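Gp26 (Listeria phage P40, PDB 4JZ5) is a phage endolysin whose catalytic domain, a family 25 glycosyl hydrolase, probably cleaves the sugar backbone of peptidoglycan in the Listeria cell wall. Local coordinates at residues Val23-Ile28 against Tyr189-Tyr194; Met74-Tyr79 against Lys102-Leu107; Ser154-His159 against Arg169-Tyr174. All coordinates share one frame; numbering follows the deposited sequence.

Contact 1 (Val23-Ile28 against Tyr189-Tyr194); sequences VLVLDI and YDLWQY
The D27 carboxylate and the Q193 amide meet with their planes 31° apart: the acid stands 2.8 Å from Q193 NE2 at its OD1, close to the amide plane, while NE2 comes to the syn side of OD1, tilted out of the carboxylate plane. Both belong to the curled sheet that forms the barrel of this family 25 hydrolase. Strand 206-211 lies between strand 25-28 and strand 191-195; the touching parts of the two segments run nearly at right angles. The N-H of Q193 points fairly straight at OD1 (153°). A water accepts from Q193 NE2 (2.9 Å from its oxygen) and also lies within hydrogen-bonding distance of D27 OD2. NE2 donating to a carboxylate while OE1 meets the hydroxyls of Y174 and Y150 is consistent with the amide orientation modelled; N210 ND2 is a second partner of D27 OD1. D27 OD2 also lies close to D208 OD2, and this acidic pair inside the barrel is consistent with the substrate-cleaving site expected of the family. CG anti to the backbone N (chi1 -165°) lets the extended Q193 chain reach the acid. Toward the start of segment 23-28 the chemistry turns apolar: L191 CD1 rests 4.1 Å from V25 CB, and at L24 the Y194 ring brings its OH 3.7 Å from L24 CD1. A second water lies 2.8 Å from Y194 OH and 2.9 Å from V23 O.

Contact 2 (Met74-Tyr79 against Lys102-Leu107); sequences MPFGLY and KKCRQL
Helix 102-106 packs against strand 76-79 with L78 facing C104, their CA atoms 9.6 Å apart, a spacing bridged entirely by side chains. The two belong to one beta-alpha-beta unit of the barrel: strand 76-81 runs into helix 87-106, which returns the chain to strand 114-117, parallel to the first and next to it in the sheet. F76 and L78, two residues apart on the strand, send their side chains to the helix side, and G77 between them adds backbone only. Across from them C104 puts its sulfur into the angle they make. Lying beside its own backbone N, anti to the carbonyl carbon (chi1 -70°), SG projects from the last turn of the helix toward the strand. It comes to the rim of the phenyl ring, near its plane and 4.3 Å from F76 CE2, so it meets an edge and not the pi face. The other neighbour is a leucine methyl, with L78 CD2 3.9 Å from C104 SG. That methyl also sits in the plane of the F76 ring at its edge, and the three groups close into a small apolar triangle. The cluster continues beyond the two segments: A66 of helix 62-72 and P111 touch C104, L69 of the same helix and A109 touch F76, and I49 and L114 of the neighbouring strands flank L78. The third side of the triangle, the one within the strand, is the approach of L78 CD2 to F76 CE2 at 4.0 Å.

Contact 3 (Ser154-His159 against Arg169-Tyr174); sequences SFWKTH and RWVARY
The short helix 154-158 crosses strand 169-172 with its axis 9.0 Å away and turned 121° from it, W156 facing V171. One side chain, the W156 indole, fills most of the gap. Its CG stands anti to the backbone N, which swings the ring off the helix and onto the strand. V171 lays CG2 over one face of the six-membered ring, 4.3 Å from the centroid and 18° off the normal, a CH-pi contact. R169 curls round the far rim of the indole. Its aliphatic part lies alongside, with R169 CB 4.0 Å from W156 CH2, and a bend at chi3 brings the guanidinium back so that W156 CZ2 stands over its face, 3.8 Å from R169 NH1. The two planes are 59° apart, well short of a parallel stack. D162 OD1, outside both segments, ties the pair together by accepting from W156 NE1 and forming a salt bridge with R169 NH1, while R169 NE is hydrogen-bonded to P188 O. Just past the helix end, H159 folds back on F155: H159 ND1 donates to F155 O at 2.9 Å. On the strand, W170 points away from the helix, and its NE1 is hydrogen-bonded to N210 OD1. Helix outside, strand inside, the indole wedged between: this is the packing of a beta-alpha-beta unit, 147-152, 153-158 and 169-172, in the alpha/beta barrel of the family 25 hydrolases.

In the fold
All three contacts are buried and all reach the same curled sheet, but from different sides. Contact 1 joins two strands side chain to side chain and is polar at one end, with water taking part; contacts 2 and 3 each seat a helix on a strand of a beta-alpha-beta unit, on opposite sides of the chain's centre. Of these two, contact 2 is purely apolar, whereas contact 3 mixes an aromatic wedge with charge at its rim. Contacts 1 and 3 sit closest, their centres about 13 Å apart, because strands 191-195 and 169-172 are sheet neighbours; D190 OD2 reaches R169 N. Y79 of contact 2 touches both D27 and W170.

Contact 1 (Val23-Ile28 against Tyr189-Tyr194)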
loop_
_atom_site.group_PDB
_atom_site.type_symbol
_atom_site.label_atom_id
_atom_site.label_comp_id
_atom_site.label_asym_id
_atom_site.label_seq_id
_atom_site.Cartn_x
_atom_site.Cartn_y
_atom_site.Cartn_z
ATOM N N VAL A 23 6.679 6.060 -14.862
ATOM C CA VAL A 23 6.432 6.391 -13.471
ATOM C C VAL A 23 6.700 5.146 -12.600
ATOM O O VAL A 23 6.262 4.050 -12.929
ATOM C CB VAL A 23 4.995 6.886 -13.307
ATOM C CG1 VAL A 23 4.648 7.001 -11.845
ATOM C CG2 VAL A 23 4.816 8.219 -14.032
ATOM N N LEU A 24 7.419 5.332 -11.494
ATOM C CA LEU A 24 7.793 4.238 -10.611
ATOM C C LEU A 24 7.389 4.549 -9.176
ATOM O O LEU A 24 7.805 5.559 -8.597
ATOM C CB LEU A 24 9.295 4.010 -10.671
ATOM C CG LEU A 24 9.821 2.908 -9.747
ATOM C CD1 LEU A 24 9.159 1.571 -10.041
ATOM C CD2 LEU A 24 11.332 2.810 -9.895
ATOM N N VAL A 25 6.567 3.675 -8.613
ATOM C CA VAL A 25 6.153 3.736 -7.224
ATOM C C VAL A 25 6.565 2.415 -6.580
ATOM O O VAL A 25 6.346 1.357 -7.155
ATOM C CB VAL A 25 4.613 3.932 -7.138
ATOM C CG1 VAL A 25 4.117 3.724 -5.711
ATOM C CG2 VAL A 25 4.226 5.307 -7.693
ATOM N N LEU A 26 7.202 2.471 -5.415
ATOM C CA LEU A 26 7.585 1.253 -4.708
ATOM C C LEU A 26 6.660 0.986 -3.547
ATOM O O LEU A 26 6.062 1.909 -3.003
ATOM C CB LEU A 26 9.001 1.375 -4.148
ATOM C CG LEU A 26 10.118 1.658 -5.135
ATOM C CD1 LEU A 26 11.451 1.685 -4.413
ATOM C CD2 LEU A 26 10.105 0.651 -6.270
ATOM N N ASP A 27 6.573 -0.270 -3.134
ATOM C CA ASP A 27 6.069 -0.570 -1.805
ATOM C C ASP A 27 7.082 -1.456 -1.102
ATOM O O ASP A 27 7.687 -2.332 -1.724
ATOM C CB ASP A 27 4.647 -1.162 -1.825
ATOM C CG ASP A 27 4.541 -2.445 -2.592
ATOM O OD1 ASP A 27 4.260 -2.399 -3.797
ATOM O OD2 ASP A 27 4.691 -3.508 -1.944
ATOM N N ILE A 28 7.303 -1.180 0.180
ATOM C CA ILE A 28 8.326 -1.835 0.981
ATOM C C ILE A 28 7.774 -2.178 2.358
ATOM O O ILE A 28 6.741 -1.659 2.806
ATOM C CB ILE A 28 9.612 -0.977 1.100
ATOM C CG1 ILE A 28 9.316 0.353 1.796
ATOM C CG2 ILE A 28 10.223 -0.758 -0.265
ATOM C CD1 ILE A 28 10.557 1.203 2.059
ATOM N N TYR A 189 -7.354 -0.256 -13.208
ATOM C CA TYR A 189 -6.539 0.042 -12.043
ATOM C C TYR A 189 -6.181 1.515 -12.018
ATOM O O TYR A 189 -6.172 2.190 -13.048
ATOM C CB TYR A 189 -5.251 -0.789 -12.054
ATOM C CG TYR A 189 -4.281 -0.405 -13.164
ATOM C CD1 TYR A 189 -3.395 0.648 -13.012
ATOM C CD2 TYR A 189 -4.258 -1.101 -14.364
ATOM C CE1 TYR A 189 -2.526 1.013 -14.013
ATOM C CE2 TYR A 189 -3.389 -0.741 -15.381
ATOM C CZ TYR A 189 -2.517 0.304 -15.192
ATOM O OH TYR A 189 -1.650 0.669 -16.199
ATOM N N ASP A 190 -5.870 2.006 -10.822
ATOM C CA ASP A 190 -5.237 3.307 -10.655
ATOM C C ASP A 190 -3.719 3.144 -10.470
ATOM O O ASP A 190 -2.928 3.844 -11.116
ATOM C CB ASP A 190 -5.837 4.051 -9.464
ATOM C CG ASP A 190 -7.306 4.366 -9.644
ATOM O OD1 ASP A 190 -7.694 4.718 -10.772
ATOM O OD2 ASP A 190 -8.057 4.226 -8.658
ATOM N N LEU A 191 -3.334 2.236 -9.587
ATOM C CA LEU A 191 -1.930 1.892 -9.368
ATOM C C LEU A 191 -1.778 0.397 -9.661
ATOM O O LEU A 191 -2.552 -0.402 -9.153
ATOM C CB LEU A 191 -1.561 2.196 -7.921
ATOM C CG LEU A 191 -0.102 2.006 -7.497
ATOM C CD1 LEU A 191 0.844 2.920 -8.261
ATOM C CD2 LEU A 191 0.044 2.239 -5.993
ATOM N N TRP A 192 -0.808 0.029 -10.502
ATOM C CA TRP A 192 -0.593 -1.355 -10.936
ATOM C C TRP A 192 0.708 -1.861 -10.339
ATOM O O TRP A 192 1.773 -1.316 -10.621
ATOM C CB TRP A 192 -0.533 -1.393 -12.457
ATOM C CG TRP A 192 -0.045 -2.658 -13.113
ATOM C CD1 TRP A 192 -0.113 -3.941 -12.663
ATOM C CD2 TRP A 192 0.577 -2.709 -14.388
ATOM N NE1 TRP A 192 0.455 -4.798 -13.595
ATOM C CE2 TRP A 192 0.880 -4.058 -14.666
ATOM C CE3 TRP A 192 0.923 -1.736 -15.321
ATOM C CZ2 TRP A 192 1.521 -4.453 -15.843
ATOM C CZ3 TRP A 192 1.551 -2.128 -16.488
ATOM C CH2 TRP A 192 1.839 -3.474 -16.739
ATOM N N GLN A 193 0.600 -2.874 -9.492
ATOM C CA GLN A 193 1.781 -3.574 -8.979
ATOM C C GLN A 193 2.157 -4.649 -9.987
ATOM O O GLN A 193 1.459 -5.649 -10.123
ATOM C CB GLN A 193 1.511 -4.167 -7.617
ATOM C CG GLN A 193 2.766 -4.579 -6.882
ATOM C CD GLN A 193 2.407 -5.273 -5.604
ATOM O OE1 GLN A 193 1.842 -6.365 -5.622
ATOM N NE2 GLN A 193 2.658 -4.624 -4.481
ATOM N N TYR A 194 3.234 -4.397 -10.729
ATOM C CA TYR A 194 3.529 -5.191 -11.910
ATOM C C TYR A 194 4.590 -6.268 -11.708
ATOM O O TYR A 194 4.764 -7.136 -12.560
ATOM C CB TYR A 194 3.887 -4.296 -13.094
ATOM C CG TYR A 194 5.102 -3.410 -12.930
ATOM C CD1 TYR A 194 6.379 -3.915 -13.108
ATOM C CD2 TYR A 194 4.968 -2.056 -12.646
ATOM C CE1 TYR A 194 7.475 -3.111 -12.988
ATOM C CE2 TYR A 194 6.072 -1.240 -12.536
ATOM C CZ TYR A 194 7.323 -1.767 -12.720
ATOM O OH TYR A 194 8.412 -0.932 -12.611
HETATM O O HOH W 1 7.939 1.712 -13.531
HETATM O O HOH W 2 2.145 -5.005 -1.615
#

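Contact 2 (Met74-Tyr79 against Lys102-Leu107)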
loop_
_atom_site.group_PDB
_atom_site.type_symbol
_atom_site.label_atom_id
_atom_site.label_comp_id
_atom_site.label_asym_id
_atom_site.label_seq_id
_atom_site.Cartn_x
_atom_site.Cartn_y
_atom_site.Cartn_z
ATOM N N MET A 74 10.880 12.072 0.487
ATOM C CA MET A 74 10.123 11.195 -0.408
ATOM C C MET A 74 8.690 11.103 0.081
ATOM O O MET A 74 8.465 10.663 1.203
ATOM C CB MET A 74 10.738 9.805 -0.433
ATOM C CG MET A 74 9.933 8.800 -1.234
ATOM S SD MET A 74 9.870 9.083 -3.010
ATOM C CE MET A 74 11.564 8.647 -3.448
ATOM N N PRO A 75 7.716 11.482 -0.754
ATOM C CA PRO A 75 6.327 11.313 -0.317
ATOM C C PRO A 75 6.001 9.836 -0.135
ATOM O O PRO A 75 6.481 8.985 -0.880
ATOM C CB PRO A 75 5.513 11.951 -1.445
ATOM C CG PRO A 75 6.403 11.944 -2.621
ATOM C CD PRO A 75 7.807 12.065 -2.104
ATOM N N PHE A 76 5.197 9.530 0.875
ATOM C CA PHE A 76 4.898 8.150 1.160
ATOM C C PHE A 76 3.540 7.969 1.805
ATOM O O PHE A 76 2.915 8.890 2.305
ATOM C CB PHE A 76 6.022 7.522 2.026
ATOM C CG PHE A 76 5.961 7.882 3.485
ATOM C CD1 PHE A 76 6.513 9.062 3.943
ATOM C CD2 PHE A 76 5.356 7.029 4.403
ATOM C CE1 PHE A 76 6.460 9.401 5.284
ATOM C CE2 PHE A 76 5.309 7.356 5.749
ATOM C CZ PHE A 76 5.864 8.553 6.186
ATOM N N GLY A 77 3.096 6.728 1.761
ATOM C CA GLY A 77 1.868 6.285 2.380
ATOM C C GLY A 77 2.067 4.982 3.125
ATOM O O GLY A 77 3.168 4.436 3.161
ATOM N N LEU A 78 0.986 4.455 3.695
ATOM C CA LEU A 78 1.024 3.225 4.494
ATOM C C LEU A 78 0.035 2.211 3.968
ATOM O O LEU A 78 -1.042 2.594 3.497
ATOM C CB LEU A 78 0.615 3.474 5.946
ATOM C CG LEU A 78 1.355 4.566 6.705
ATOM C CD1 LEU A 78 0.817 4.642 8.123
ATOM C CD2 LEU A 78 2.855 4.401 6.714
ATOM N N TYR A 79 0.354 0.923 4.086
ATOM C CA TYR A 79 -0.628 -0.115 3.821
ATOM C C TYR A 79 -0.652 -1.121 4.961
ATOM O O TYR A 79 0.381 -1.532 5.483
ATOM C CB TYR A 79 -0.387 -0.809 2.459
ATOM C CG TYR A 79 0.755 -1.810 2.407
ATOM C CD1 TYR A 79 0.546 -3.150 2.721
ATOM C CD2 TYR A 79 2.030 -1.434 1.999
ATOM C CE1 TYR A 79 1.566 -4.082 2.656
ATOM C CE2 TYR A 79 3.068 -2.367 1.936
ATOM C CZ TYR A 79 2.819 -3.688 2.258
ATOM O OH TYR A 79 3.820 -4.631 2.214
ATOM N N LYS A 102 -0.460 7.607 13.194
ATOM C CA LYS A 102 -0.087 8.463 14.311
ATOM C C LYS A 102 1.384 8.299 14.700
ATOM O O LYS A 102 2.048 9.275 15.019
ATOM C CB LYS A 102 -0.994 8.181 15.506
ATOM C CG LYS A 102 -2.448 8.590 15.304
ATOM C CD LYS A 102 -3.285 8.110 16.488
ATOM C CE LYS A 102 -4.709 8.637 16.495
ATOM N NZ LYS A 102 -5.421 8.204 17.736
ATOM N N LYS A 103 1.896 7.082 14.692
ATOM C CA LYS A 103 3.300 6.846 15.014
ATOM C C LYS A 103 4.217 7.579 14.035
ATOM O O LYS A 103 5.215 8.182 14.420
ATOM C CB LYS A 103 3.609 5.356 14.976
ATOM C CG LYS A 103 3.078 4.537 16.134
ATOM C CD LYS A 103 3.382 3.058 15.916
ATOM C CE LYS A 103 2.794 2.198 17.011
ATOM N NZ LYS A 103 3.494 2.403 18.302
ATOM N N CYS A 104 3.875 7.521 12.752
ATOM C CA CYS A 104 4.648 8.252 11.764
ATOM C C CYS A 104 4.622 9.747 12.060
ATOM O O CYS A 104 5.647 10.411 12.026
ATOM C CB CYS A 104 4.103 7.998 10.369
ATOM S SG CYS A 104 4.409 6.306 9.779
ATOM N N ARG A 105 3.441 10.279 12.365
ATOM C CA ARG A 105 3.334 11.707 12.646
ATOM C C ARG A 105 4.095 12.091 13.919
ATOM O O ARG A 105 4.658 13.183 13.995
ATOM C CB ARG A 105 1.868 12.148 12.724
ATOM C CG ARG A 105 1.109 11.981 11.418
ATOM C CD ARG A 105 -0.041 12.977 11.310
ATOM N NE ARG A 105 0.474 14.339 11.220
ATOM C CZ ARG A 105 0.251 15.319 12.087
ATOM N NH1 ARG A 105 -0.520 15.151 13.153
ATOM N NH2 ARG A 105 0.830 16.477 11.865
ATOM N N GLN A 106 4.132 11.208 14.915
ATOM C CA GLN A 106 4.909 11.446 16.121
ATOM C C GLN A 106 6.390 11.637 15.808
ATOM O O GLN A 106 7.083 12.365 16.522
ATOM C CB GLN A 106 4.730 10.295 17.109
ATOM C CG GLN A 106 5.490 10.459 18.416
ATOM C CD GLN A 106 4.733 11.268 19.448
ATOM O OE1 GLN A 106 3.503 11.330 19.428
ATOM N NE2 GLN A 106 5.466 11.886 20.365
ATOM N N LEU A 107 6.883 10.988 14.755
ATOM C CA LEU A 107 8.278 11.103 14.345
ATOM C C LEU A 107 8.490 12.271 13.392
ATOM O O LEU A 107 9.592 12.479 12.895
ATOM C CB LEU A 107 8.720 9.807 13.683
ATOM C CG LEU A 107 8.677 8.595 14.615
ATOM C CD1 LEU A 107 8.780 7.306 13.815
ATOM C CD2 LEU A 107 9.782 8.682 15.655
#

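Contact 3 (Ser154-His159 against Arg169-Tyr174)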
loop_
_atom_site.group_PDB
_atom_site.type_symbol
_atom_site.label_atom_id
_atom_site.label_comp_id
_atom_site.label_asym_id
_atom_site.label_seq_id
_atom_site.Cartn_x
_atom_site.Cartn_y
_atom_site.Cartn_z
ATOM N N SER A 154 -7.092 -11.421 -9.786
ATOM C CA SER A 154 -8.009 -12.543 -9.638
ATOM C C SER A 154 -8.766 -12.500 -8.309
ATOM O O SER A 154 -9.979 -12.699 -8.279
ATOM C CB SER A 154 -7.253 -13.858 -9.750
ATOM O OG SER A 154 -8.132 -14.953 -9.569
ATOM N N PHE A 155 -8.051 -12.270 -7.216
ATOM C CA PHE A 155 -8.689 -12.190 -5.911
ATOM C C PHE A 155 -9.737 -11.076 -5.909
ATOM O O PHE A 155 -10.849 -11.242 -5.389
ATOM C CB PHE A 155 -7.647 -11.927 -4.829
ATOM C CG PHE A 155 -8.211 -11.946 -3.445
ATOM C CD1 PHE A 155 -8.856 -10.837 -2.936
ATOM C CD2 PHE A 155 -8.125 -13.085 -2.667
ATOM C CE1 PHE A 155 -9.394 -10.864 -1.666
ATOM C CE2 PHE A 155 -8.665 -13.117 -1.383
ATOM C CZ PHE A 155 -9.295 -11.995 -0.887
ATOM N N TRP A 156 -9.382 -9.934 -6.482
ATOM C CA TRP A 156 -10.270 -8.777 -6.526
ATOM C C TRP A 156 -11.580 -9.145 -7.216
ATOM O O TRP A 156 -12.670 -8.875 -6.703
ATOM C CB TRP A 156 -9.555 -7.648 -7.274
ATOM C CG TRP A 156 -10.240 -6.313 -7.298
ATOM C CD1 TRP A 156 -11.428 -6.010 -7.893
ATOM C CD2 TRP A 156 -9.748 -5.095 -6.741
ATOM N NE1 TRP A 156 -11.724 -4.678 -7.712
ATOM C CE2 TRP A 156 -10.698 -4.093 -7.018
ATOM C CE3 TRP A 156 -8.595 -4.751 -6.030
ATOM C CZ2 TRP A 156 -10.536 -2.773 -6.589
ATOM C CZ3 TRP A 156 -8.437 -3.437 -5.620
ATOM C CH2 TRP A 156 -9.400 -2.470 -5.898
ATOM N N LYS A 157 -11.480 -9.776 -8.375
ATOM C CA LYS A 157 -12.664 -10.162 -9.123
ATOM C C LYS A 157 -13.514 -11.164 -8.355
ATOM O O LYS A 157 -14.742 -11.034 -8.288
ATOM C CB LYS A 157 -12.257 -10.770 -10.465
ATOM C CG LYS A 157 -11.690 -9.757 -11.450
ATOM C CD LYS A 157 -11.468 -10.339 -12.831
ATOM C CE LYS A 157 -10.382 -11.394 -12.840
ATOM N NZ LYS A 157 -10.041 -11.815 -14.233
ATOM N N THR A 158 -12.871 -12.184 -7.795
ATOM C CA THR A 158 -13.613 -13.285 -7.190
ATOM C C THR A 158 -14.140 -12.997 -5.790
ATOM O O THR A 158 -14.863 -13.823 -5.235
ATOM C CB THR A 158 -12.782 -14.582 -7.161
ATOM O OG1 THR A 158 -11.629 -14.398 -6.330
ATOM C CG2 THR A 158 -12.378 -15.001 -8.575
ATOM N N HIS A 159 -13.812 -11.833 -5.234
ATOM C CA HIS A 159 -14.384 -11.402 -3.963
ATOM C C HIS A 159 -15.215 -10.139 -4.080
ATOM O O HIS A 159 -15.590 -9.545 -3.067
ATOM C CB HIS A 159 -13.302 -11.259 -2.902
ATOM C CG HIS A 159 -12.657 -12.561 -2.557
ATOM N ND1 HIS A 159 -11.714 -13.156 -3.363
ATOM C CD2 HIS A 159 -12.889 -13.430 -1.542
ATOM C CE1 HIS A 159 -11.366 -14.321 -2.841
ATOM N NE2 HIS A 159 -12.056 -14.503 -1.728
ATOM N N ARG A 169 -7.748 2.343 -6.541
ATOM C CA ARG A 169 -7.639 0.933 -6.912
ATOM C C ARG A 169 -6.190 0.534 -7.174
ATOM O O ARG A 169 -5.600 0.941 -8.178
ATOM C CB ARG A 169 -8.448 0.660 -8.174
ATOM C CG ARG A 169 -9.937 0.945 -8.065
ATOM C CD ARG A 169 -10.613 0.978 -9.433
ATOM N NE ARG A 169 -10.548 -0.292 -10.160
ATOM C CZ ARG A 169 -11.450 -1.264 -10.082
ATOM N NH1 ARG A 169 -12.528 -1.149 -9.321
ATOM N NH2 ARG A 169 -11.267 -2.367 -10.795
ATOM N N TRP A 170 -5.639 -0.261 -6.266
ATOM C CA TRP A 170 -4.260 -0.720 -6.340
ATOM C C TRP A 170 -4.321 -2.218 -6.639
ATOM O O TRP A 170 -4.706 -3.023 -5.786
ATOM C CB TRP A 170 -3.566 -0.399 -5.021
ATOM C CG TRP A 170 -2.106 -0.703 -4.978
ATOM C CD1 TRP A 170 -1.293 -1.077 -6.012
ATOM C CD2 TRP A 170 -1.282 -0.655 -3.817
ATOM N NE1 TRP A 170 -0.018 -1.253 -5.558
ATOM C CE2 TRP A 170 0.018 -1.007 -4.211
ATOM C CE3 TRP A 170 -1.520 -0.356 -2.470
ATOM C CZ2 TRP A 170 1.070 -1.079 -3.310
ATOM C CZ3 TRP A 170 -0.473 -0.418 -1.581
ATOM C CH2 TRP A 170 0.805 -0.790 -1.999
ATOM N N VAL A 171 -3.999 -2.579 -7.876
ATOM C CA VAL A 171 -4.223 -3.933 -8.369
ATOM C C VAL A 171 -2.910 -4.578 -8.788
ATOM O O VAL A 171 -2.127 -3.979 -9.528
ATOM C CB VAL A 171 -5.195 -3.938 -9.562
ATOM C CG1 VAL A 171 -5.537 -5.365 -9.962
ATOM C CG2 VAL A 171 -6.470 -3.162 -9.229
ATOM N N ALA A 172 -2.681 -5.797 -8.308
ATOM C CA ALA A 172 -1.478 -6.543 -8.654
ATOM C C ALA A 172 -1.716 -7.522 -9.788
ATOM O O ALA A 172 -2.707 -8.257 -9.802
ATOM C CB ALA A 172 -0.952 -7.280 -7.443
ATOM N N ARG A 173 -0.770 -7.541 -10.718
ATOM C CA ARG A 173 -0.718 -8.563 -11.762
ATOM C C ARG A 173 0.704 -8.600 -12.275
ATOM O O ARG A 173 1.189 -7.593 -12.793
ATOM C CB ARG A 173 -1.681 -8.261 -12.904
ATOM C CG ARG A 173 -1.716 -9.350 -13.988
ATOM C CD ARG A 173 -2.226 -10.675 -13.438
ATOM N NE ARG A 173 -2.228 -11.731 -14.449
ATOM C CZ ARG A 173 -3.195 -11.932 -15.343
ATOM N NH1 ARG A 173 -4.271 -11.162 -15.380
ATOM N NH2 ARG A 173 -3.081 -12.920 -16.220
ATOM N N TYR A 174 1.378 -9.734 -12.121
ATOM C CA TYR A 174 2.825 -9.795 -12.333
ATOM C C TYR A 174 3.260 -10.421 -13.651
ATOM O O TYR A 174 4.398 -10.206 -14.063
ATOM C CB TYR A 174 3.500 -10.588 -11.221
ATOM C CG TYR A 174 3.297 -10.084 -9.817
ATOM C CD1 TYR A 174 2.928 -8.769 -9.550
ATOM C CD2 TYR A 174 3.489 -10.933 -8.738
ATOM C CE1 TYR A 174 2.762 -8.332 -8.251
ATOM C CE2 TYR A 174 3.332 -10.494 -7.447
ATOM C CZ TYR A 174 2.956 -9.200 -7.207
ATOM O OH TYR A 174 2.810 -8.810 -5.890
#